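Local atomic coordinates of KauB (Pseudomonas aeruginosa PAO1, PDB entry 6B4R), a protein that probably oxidises a broad range of aldehydes, aminoaldehydes among them, to the corresponding acids with NAD(P)+. Residues A[272-277]-A[456-461]; A[284-289]-A[432-437]. One frame throughout, in Å; residues are numbered along the deposited sequence.

Interaction 1: residues A[272-277]-A[456-461]. With TOE (2-[2-(2-methoxy-ethoxy)-ethoxy]-ethoxyl), chain H.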
loop_
_atom_site.group_PDB
_atom_site.type_symbol
_atom_site.label_atom_id
_atom_site.label_comp_id
_atom_site.label_asym_id
_atom_site.label_seq_id
_atom_site.Cartn_x
_atom_site.Cartn_y
_atom_site.Cartn_z
ATOM N N SER A 272 -8.459 -25.547 -16.910
ATOM C CA SER A 272 -8.936 -24.201 -17.195
ATOM C C SER A 272 -9.972 -24.143 -18.314
ATOM O O SER A 272 -9.748 -24.663 -19.407
ATOM C CB SER A 272 -7.755 -23.286 -17.522
ATOM O OG SER A 272 -6.825 -23.267 -16.451
ATOM N N PRO A 273 -11.119 -23.505 -18.038
ATOM C CA PRO A 273 -12.178 -23.323 -19.032
ATOM C C PRO A 273 -11.948 -22.089 -19.904
ATOM O O PRO A 273 -11.703 -20.995 -19.394
ATOM C CB PRO A 273 -13.426 -23.135 -18.168
ATOM C CG PRO A 273 -12.914 -22.470 -16.933
ATOM C CD PRO A 273 -11.517 -23.013 -16.707
ATOM N N ASN A 274 -12.023 -22.277 -21.216
ATOM C CA ASN A 274 -11.925 -21.171 -22.158
ATOM C C ASN A 274 -13.317 -20.849 -22.708
ATOM O O ASN A 274 -13.821 -21.550 -23.583
ATOM C CB ASN A 274 -10.956 -21.532 -23.287
ATOM C CG ASN A 274 -10.580 -20.339 -24.144
ATOM O OD1 ASN A 274 -10.983 -19.207 -23.873
ATOM N ND2 ASN A 274 -9.792 -20.587 -25.184
ATOM N N ILE A 275 -13.933 -19.791 -22.183
ATOM C CA ILE A 275 -15.334 -19.481 -22.467
ATOM C C ILE A 275 -15.515 -18.460 -23.590
ATOM O O ILE A 275 -15.115 -17.303 -23.463
ATOM C CB ILE A 275 -16.055 -18.959 -21.207
ATOM C CG1 ILE A 275 -15.863 -19.931 -20.041
ATOM C CG2 ILE A 275 -17.536 -18.726 -21.489
ATOM C CD1 ILE A 275 -16.391 -19.410 -18.720
ATOM N N VAL A 276 -16.135 -18.895 -24.684
ATOM C CA VAL A 276 -16.345 -18.032 -25.841
ATOM C C VAL A 276 -17.824 -17.727 -26.063
ATOM O O VAL A 276 -18.607 -18.615 -26.399
ATOM C CB VAL A 276 -15.777 -18.664 -27.125
ATOM C CG1 VAL A 276 -15.986 -17.731 -28.310
ATOM C CG2 VAL A 276 -14.304 -18.995 -26.948
ATOM N N PHE A 277 -18.196 -16.465 -25.881
ATOM C CA PHE A 277 -19.572 -16.034 -26.088
ATOM C C PHE A 277 -19.827 -15.658 -27.544
ATOM O O PHE A 277 -18.893 -15.417 -28.311
ATOM C CB PHE A 277 -19.915 -14.856 -25.169
ATOM C CG PHE A 277 -20.120 -15.247 -23.731
ATOM C CD1 PHE A 277 -21.356 -15.696 -23.291
ATOM C CD2 PHE A 277 -19.082 -15.161 -22.817
ATOM C CE1 PHE A 277 -21.551 -16.056 -21.969
ATOM C CE2 PHE A 277 -19.270 -15.520 -21.492
ATOM C CZ PHE A 277 -20.506 -15.968 -21.068
ATOM N N ASN A 456 -10.852 -11.527 -23.411
ATOM C CA ASN A 456 -10.530 -11.231 -24.808
ATOM C C ASN A 456 -9.057 -11.469 -25.156
ATOM O O ASN A 456 -8.481 -10.783 -26.001
ATOM C CB ASN A 456 -10.975 -9.813 -25.186
ATOM C CG ASN A 456 -12.482 -9.645 -25.124
ATOM O OD1 ASN A 456 -13.230 -10.611 -25.269
ATOM N ND2 ASN A 456 -12.936 -8.418 -24.904
ATOM N N GLN A 457 -8.466 -12.454 -24.489
ATOM C CA GLN A 457 -7.096 -12.882 -24.740
ATOM C C GLN A 457 -6.856 -14.160 -23.952
ATOM O O GLN A 457 -7.650 -14.517 -23.081
ATOM C CB GLN A 457 -6.100 -11.815 -24.295
ATOM C CG GLN A 457 -6.136 -11.519 -22.811
ATOM C CD GLN A 457 -5.029 -10.577 -22.383
ATOM O OE1 GLN A 457 -3.887 -10.692 -22.832
ATOM N NE2 GLN A 457 -5.362 -9.634 -21.509
ATOM N N TYR A 458 -5.765 -14.854 -24.251
ATOM C CA TYR A 458 -5.400 -16.014 -23.455
ATOM C C TYR A 458 -3.948 -15.937 -22.999
ATOM O O TYR A 458 -3.109 -15.342 -23.675
ATOM C CB TYR A 458 -5.665 -17.322 -24.208
ATOM C CG TYR A 458 -5.885 -18.483 -23.267
ATOM C CD1 TYR A 458 -7.142 -18.735 -22.731
ATOM C CD2 TYR A 458 -4.834 -19.308 -22.889
ATOM C CE1 TYR A 458 -7.352 -19.781 -21.855
ATOM C CE2 TYR A 458 -5.033 -20.361 -22.013
ATOM C CZ TYR A 458 -6.295 -20.593 -21.501
ATOM O OH TYR A 458 -6.502 -21.635 -20.628
ATOM N N ASP A 459 -3.675 -16.536 -21.840
ATOM C CA ASP A 459 -2.336 -16.576 -21.260
ATOM C C ASP A 459 -1.769 -15.170 -21.095
ATOM O O ASP A 459 -0.650 -14.881 -21.521
ATOM C CB ASP A 459 -1.404 -17.449 -22.110
ATOM C CG ASP A 459 -0.155 -17.876 -21.361
ATOM O OD1 ASP A 459 -0.151 -17.800 -20.113
ATOM O OD2 ASP A 459 0.819 -18.294 -22.022
ATOM N N GLY A 460 -2.559 -14.295 -20.479
ATOM C CA GLY A 460 -2.163 -12.912 -20.283
ATOM C C GLY A 460 -1.460 -12.675 -18.960
ATOM O O GLY A 460 -1.314 -13.595 -18.153
ATOM N N GLY A 461 -1.024 -11.439 -18.740
ATOM C CA GLY A 461 -0.353 -11.071 -17.505
ATOM C C GLY A 461 1.154 -11.241 -17.562
ATOM O O GLY A 461 1.655 -12.296 -17.952
HETATM O "O2'" TOE H . 2.973 -24.486 -15.607
HETATM C "CA'" TOE H . 2.668 -23.253 -14.945
HETATM C "CB'" TOE H . 1.681 -22.457 -15.789
HETATM O "OC'" TOE H . 2.368 -21.447 -16.527
HETATM C "CD'" TOE H . 1.453 -20.629 -17.253
HETATM C "CE'" TOE H . 2.040 -19.234 -17.441
HETATM O "OF'" TOE H . 3.072 -19.264 -18.425
HETATM C "CG'" TOE H . 3.638 -17.970 -18.619
HETATM C "CH'" TOE H . 4.493 -17.971 -19.881
HETATM O "OI'" TOE H . 3.674 -18.313 -20.998
HETATM C "CK'" TOE H . 4.329 -18.062 -22.239
#
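The ring of Y458 extends from the loop 456-461 to the strand 273-276, where its CD1 and CE1 meet the N274 amide obliquely and its hydroxyl meets S272 CB. CG is anti to the backbone N of Y458 (chi1 -155°), which carries the ring out of the loop and across to the strand. On the N274 side the amide CG stands 4.0 Å from CE1 of Y458, and N274 OD1 is likewise 4.0 Å from Y458 CD1, the amide and ring planes inclined by 46°. Further out, CB of S272 comes to 3.7 Å from Y458 OH. This is the tighter part of the contact: S272 and N274 are buried, Y458 only partly so. The tyrosine hydroxyl is hydrogen-bonded to the backbone O of T303, which with the oxidised cysteine C302 lines the pocket of the bound ether, while W454 packs edge-to-face with the ring. Strand 273-276 is a parallel strand in the mixed sheet of the domain that, in aldehyde dehydrogenases, carries the catalytic cysteine; the loop 456-461 follows another strand of the same sheet, 452-455, and strand 430-434 runs between the two. Beyond Y458 the packing gives way to the pocket. D459, partly exposed and making no contact with the strand, lines it, its OD2 3.0 Å from OI' of the ligand and its OD1 3.7 Å from the ligand carbon CE'; the ether is hydrogen-bonded to N168 ND2.

Interaction 2: residues A[284-289]-A[432-437]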
loop_
_atom_site.group_PDB
_atom_site.type_symbol
_atom_site.label_atom_id
_atom_site.label_comp_id
_atom_site.label_asym_id
_atom_site.label_seq_id
_atom_site.Cartn_x
_atom_site.Cartn_y
_atom_site.Cartn_z
ATOM N N LYS A 284 -12.495 -15.038 -35.084
ATOM C CA LYS A 284 -11.305 -15.609 -35.702
ATOM C C LYS A 284 -10.123 -15.562 -34.739
ATOM O O LYS A 284 -9.377 -16.529 -34.616
ATOM C CB LYS A 284 -10.960 -14.882 -37.002
ATOM C CG LYS A 284 -10.292 -15.777 -38.036
ATOM C CD LYS A 284 -8.992 -15.180 -38.554
ATOM C CE LYS A 284 -8.282 -16.147 -39.493
ATOM N NZ LYS A 284 -6.993 -15.599 -39.998
ATOM N N ALA A 285 -9.967 -14.435 -34.052
ATOM C CA ALA A 285 -8.892 -14.273 -33.080
ATOM C C ALA A 285 -9.091 -15.192 -31.876
ATOM O O ALA A 285 -8.128 -15.742 -31.332
ATOM C CB ALA A 285 -8.797 -12.819 -32.632
ATOM N N ALA A 286 -10.343 -15.352 -31.464
ATOM C CA ALA A 286 -10.679 -16.252 -30.367
ATOM C C ALA A 286 -10.400 -17.703 -30.749
ATOM O O ALA A 286 -9.990 -18.504 -29.910
ATOM C CB ALA A 286 -12.135 -16.076 -29.963
ATOM N N ALA A 287 -10.618 -18.030 -32.019
ATOM C CA ALA A 287 -10.368 -19.376 -32.519
ATOM C C ALA A 287 -8.873 -19.676 -32.577
ATOM O O ALA A 287 -8.445 -20.794 -32.293
ATOM C CB ALA A 287 -10.994 -19.553 -33.890
ATOM N N GLU A 288 -8.083 -18.676 -32.951
ATOM C CA GLU A 288 -6.634 -18.827 -32.991
ATOM C C GLU A 288 -6.092 -19.012 -31.578
ATOM O O GLU A 288 -5.228 -19.857 -31.336
ATOM C CB GLU A 288 -5.980 -17.608 -33.649
ATOM C CG GLU A 288 -6.360 -17.389 -35.109
ATOM C CD GLU A 288 -5.745 -18.415 -36.044
ATOM O OE1 GLU A 288 -4.879 -19.201 -35.598
ATOM O OE2 GLU A 288 -6.127 -18.430 -37.234
ATOM N N ALA A 289 -6.620 -18.220 -30.649
ATOM C CA ALA A 289 -6.210 -18.281 -29.251
ATOM C C ALA A 289 -6.594 -19.609 -28.611
ATOM O O ALA A 289 -5.844 -20.151 -27.801
ATOM C CB ALA A 289 -6.817 -17.123 -28.473
ATOM N N ALA A 432 -10.827 -18.170 -19.025
ATOM C CA ALA A 432 -10.888 -17.102 -20.019
ATOM C C ALA A 432 -12.315 -16.813 -20.464
ATOM O O ALA A 432 -13.154 -17.709 -20.512
ATOM C CB ALA A 432 -10.014 -17.427 -21.217
ATOM N N VAL A 433 -12.581 -15.549 -20.777
ATOM C CA VAL A 433 -13.889 -15.131 -21.265
ATOM C C VAL A 433 -13.742 -14.242 -22.497
ATOM O O VAL A 433 -12.974 -13.283 -22.491
ATOM C CB VAL A 433 -14.684 -14.373 -20.183
ATOM C CG1 VAL A 433 -15.964 -13.797 -20.766
ATOM C CG2 VAL A 433 -14.999 -15.290 -19.016
ATOM N N TRP A 434 -14.476 -14.575 -23.552
ATOM C CA TRP A 434 -14.464 -13.782 -24.774
ATOM C C TRP A 434 -15.830 -13.151 -25.018
ATOM O O TRP A 434 -16.802 -13.843 -25.322
ATOM C CB TRP A 434 -14.042 -14.644 -25.964
ATOM C CG TRP A 434 -12.649 -15.186 -25.824
ATOM C CD1 TRP A 434 -12.250 -16.226 -25.038
ATOM C CD2 TRP A 434 -11.471 -14.708 -26.486
ATOM N NE1 TRP A 434 -10.896 -16.426 -25.168
ATOM C CE2 TRP A 434 -10.395 -15.508 -26.053
ATOM C CE3 TRP A 434 -11.221 -13.682 -27.403
ATOM C CZ2 TRP A 434 -9.092 -15.315 -26.505
ATOM C CZ3 TRP A 434 -9.928 -13.492 -27.850
ATOM C CH2 TRP A 434 -8.880 -14.305 -27.402
ATOM N N THR A 435 -15.895 -11.833 -24.867
ATOM C CA THR A 435 -17.127 -11.085 -25.067
ATOM C C THR A 435 -16.801 -9.607 -25.241
ATOM O O THR A 435 -15.764 -9.134 -24.779
ATOM C CB THR A 435 -18.106 -11.264 -23.884
ATOM O OG1 THR A 435 -19.290 -10.487 -24.107
ATOM C CG2 THR A 435 -17.464 -10.823 -22.586
ATOM N N SER A 436 -17.687 -8.884 -25.919
ATOM C CA SER A 436 -17.494 -7.458 -26.143
ATOM C C SER A 436 -18.367 -6.642 -25.198
ATOM O O SER A 436 -18.253 -5.418 -25.134
ATOM C CB SER A 436 -17.814 -7.097 -27.593
ATOM O OG SER A 436 -19.176 -7.347 -27.889
ATOM N N ASN A 437 -19.234 -7.332 -24.465
ATOM C CA ASN A 437 -20.149 -6.680 -23.539
ATOM C C ASN A 437 -19.475 -6.307 -22.221
ATOM O O ASN A 437 -18.846 -7.146 -21.579
ATOM C CB ASN A 437 -21.365 -7.573 -23.277
ATOM C CG ASN A 437 -22.418 -6.887 -22.431
ATOM O OD1 ASN A 437 -22.440 -7.025 -21.207
ATOM N ND2 ASN A 437 -23.293 -6.130 -23.083
#
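W434 lays its indole against the helix 283-295, where it meets the small side chains of A286, over one face, and A289, obliquely. From CB, which leaves the strand in the direction of the helix, CG is anti to the carbonyl carbon (chi1 -62°), and the ring system extends over the helix surface. At the fusion bond, CD2 is 3.8 Å from A286 CB. The neighbouring CE3 makes the closer approach to the same methyl, 3.6 Å, and A286 CB sits over one face of the indole, displaced toward its rim. Next round the ring, CZ3 lies 3.8 Å from A286 CA. This alpha carbon stands almost squarely above the six-membered ring, 3.9 Å from the centroid and 13° off the normal, a CH-pi contact. CH2, at the far end, meets A289 CB at 3.7 Å, and CZ2 closes on that methyl to 3.5 Å. Back on the five-membered ring, NE1 makes a weak hydrogen bond to OD1 of N274 in the adjacent strand. Short alanine side chains one turn apart thus let the backbone of the helix come down onto the aromatic ring, while F318 of helix 315-326 packs on A286 and A287. Past the strand, T435 OG1 accepts a hydrogen bond from N437 N in an ST turn, and N437 caps the helix that follows. Helix 284-289 and strand 432-434 run nearly antiparallel, at 159° with axes 10.6 Å apart, the helix-on-sheet layering of an alpha/beta domain, here the one that bears the catalytic cysteine in aldehyde dehydrogenases.

In the fold
Interactions 1 and 2 are centred about 7 Å apart and share one sheet, in which strands 273-276 and 430-434 lie side by side. Their backbones bind directly: I275 N is 2.8 Å from A432 O, and I275 O is 2.8 Å from W434 N, both probable hydrogen bonds. N274 OD1 also packs on A432 CB at 3.3 Å. After strand 273-276 a short loop leads into helix 283-295. D459, next to Y458 in the loop of interaction 1, belongs to the pocket, and the S272 side chain is about 11 Å from that of E267, the predicted active-site glutamate; in interaction 2 the A289 side chain is about 13 Å from the bound ether.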